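Local coordinates for phosphotriesterase homology protein (Escherichia coli, PDB 1BF6) that hydrolyses phosphorylated glyceryl acetates with the aid of two zinc ions per subunit, and also acts on aromatic acetates and propionates, at residues 277-280 / 281-285. Numbering follows the deposited sequence.
Sequences DVDV and MLREN
Val278 and Leu282 are joined by an ordinary i-to-i+4 helical bond, Leu282 N to Val278 O at 3.0 Å, but one residue further on the helix widens. Asp279 O accepts two backbone donors: Arg283 N, which approaches from above the carbonyl plane, and Glu284 N, which lies in that plane at 3.0 Å with a straighter N-H (167°). Asn285 N then reaches back five residues to Val280 O at 2.8 Å, so the chain makes a π-type turn within helix 275-289. Beside Tyr7 of strand 7-12, Asp279 and Arg283 run side by side as a loose salt bridge, the weak bond from Arg283 NH1 to Asp279 OD2 measuring 3.3 Å, with carboxylate and guanidinium planes 64° apart. Arg283 CG stands anti to the backbone N (chi1 -179°), and a bend at chi3 brings the guanidinium back alongside the carboxylate, which it meets obliquely. The other oxygen, Asp279 OD1, is held by Tyr7 OH and Gln275 NE2. Were Arg283 cut back to an alanine, Asp279 OD2 would probably lose its positive partner in the turn. Elsewhere round the turn, Val278 CG1 packs on Leu282 CD1 at 3.8 Å, facing helix 259-270, while Glu284 CD comes to 4.0 Å from Val280 CG2. Asn285 ND2 bonds to the carbonyls of Leu234 and Val237, tying the widened turn to strand 237-239 and the loop before it. This is a π-bulge in the C-terminal helix of a TIM-barrel hydrolase, packed against the first and last barrel strands, and its Asp279 and Arg283 both belong to a β-D-glucose binding site.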
loop_
_atom_site.group_PDB
_atom_site.type_symbol
_atom_site.label_atom_id
_atom_site.label_comp_id
_atom_site.label_asym_id
_atom_site.label_seq_id
_atom_site.Cartn_x
_atom_site.Cartn_y
_atom_site.Cartn_z
ATOM N N ASP A 277 9.301 -10.124 16.775
ATOM C CA ASP A 277 9.297 -8.710 16.356
ATOM C C ASP A 277 8.858 -8.655 14.883
ATOM O O ASP A 277 8.033 -7.824 14.492
ATOM C CB ASP A 277 10.700 -8.082 16.434
ATOM C CG ASP A 277 11.186 -7.831 17.856
ATOM O OD1 ASP A 277 10.371 -7.581 18.769
ATOM O OD2 ASP A 277 12.424 -7.863 18.047
ATOM N N VAL A 278 9.439 -9.532 14.070
ATOM C CA VAL A 278 9.116 -9.605 12.648
ATOM C C VAL A 278 7.635 -9.946 12.448
ATOM O O VAL A 278 6.940 -9.293 11.668
ATOM C CB VAL A 278 9.990 -10.686 11.929
ATOM C CG1 VAL A 278 9.509 -10.909 10.486
ATOM C CG2 VAL A 278 11.466 -10.291 11.960
ATOM N N ASP A 279 7.147 -10.943 13.188
ATOM C CA ASP A 279 5.755 -11.384 13.063
ATOM C C ASP A 279 4.731 -10.323 13.476
ATOM O O ASP A 279 3.604 -10.337 12.995
ATOM C CB ASP A 279 5.527 -12.724 13.793
ATOM C CG ASP A 279 6.252 -13.901 13.114
ATOM O OD1 ASP A 279 6.858 -13.702 12.036
ATOM O OD2 ASP A 279 6.203 -15.035 13.644
ATOM N N VAL A 280 5.130 -9.400 14.343
ATOM C CA VAL A 280 4.231 -8.323 14.751
ATOM C C VAL A 280 3.941 -7.465 13.504
ATOM O O VAL A 280 2.777 -7.183 13.186
ATOM C CB VAL A 280 4.851 -7.445 15.861
ATOM C CG1 VAL A 280 4.073 -6.142 16.019
ATOM C CG2 VAL A 280 4.831 -8.193 17.181
ATOM N N MET A 281 4.998 -7.115 12.768
ATOM C CA MET A 281 4.841 -6.287 11.573
ATOM C C MET A 281 4.205 -7.013 10.394
ATOM O O MET A 281 3.302 -6.470 9.751
ATOM C CB MET A 281 6.183 -5.676 11.157
ATOM C CG MET A 281 6.854 -4.824 12.239
ATOM S SD MET A 281 8.474 -4.188 11.735
ATOM C CE MET A 281 9.523 -5.617 12.033
ATOM N N LEU A 282 4.626 -8.253 10.138
ATOM C CA LEU A 282 4.109 -9.023 9.006
ATOM C C LEU A 282 2.800 -9.787 9.164
ATOM O O LEU A 282 2.119 -10.047 8.173
ATOM C CB LEU A 282 5.182 -9.987 8.476
ATOM C CG LEU A 282 6.409 -9.390 7.781
ATOM C CD1 LEU A 282 7.341 -10.536 7.340
ATOM C CD2 LEU A 282 5.973 -8.560 6.567
ATOM N N ARG A 283 2.459 -10.186 10.389
ATOM C CA ARG A 283 1.233 -10.943 10.599
ATOM C C ARG A 283 0.231 -10.272 11.534
ATOM O O ARG A 283 -0.927 -10.085 11.161
ATOM C CB ARG A 283 1.546 -12.362 11.109
ATOM C CG ARG A 283 0.311 -13.246 11.344
ATOM C CD ARG A 283 0.608 -14.406 12.298
ATOM N NE ARG A 283 1.659 -15.265 11.760
ATOM C CZ ARG A 283 2.731 -15.695 12.431
ATOM N NH1 ARG A 283 2.923 -15.371 13.709
ATOM N NH2 ARG A 283 3.651 -16.410 11.790
ATOM N N GLU A 284 0.670 -9.911 12.739
ATOM C CA GLU A 284 -0.233 -9.314 13.719
ATOM C C GLU A 284 -0.862 -8.008 13.258
ATOM O O GLU A 284 -2.089 -7.904 13.157
ATOM C CB GLU A 284 0.471 -9.109 15.055
ATOM C CG GLU A 284 0.945 -10.403 15.699
ATOM C CD GLU A 284 1.332 -10.229 17.165
ATOM O OE1 GLU A 284 0.930 -9.213 17.788
ATOM O OE2 GLU A 284 2.030 -11.121 17.700
ATOM N N ASN A 285 -0.019 -7.034 12.948
ATOM C CA ASN A 285 -0.492 -5.726 12.498
ATOM C C ASN A 285 -1.497 -5.771 11.343
ATOM O O ASN A 285 -2.576 -5.200 11.451
ATOM C CB ASN A 285 0.688 -4.788 12.173
ATOM C CG ASN A 285 1.438 -4.341 13.412
ATOM O OD1 ASN A 285 1.046 -4.645 14.539
ATOM N ND2 ASN A 285 2.523 -3.614 13.210
#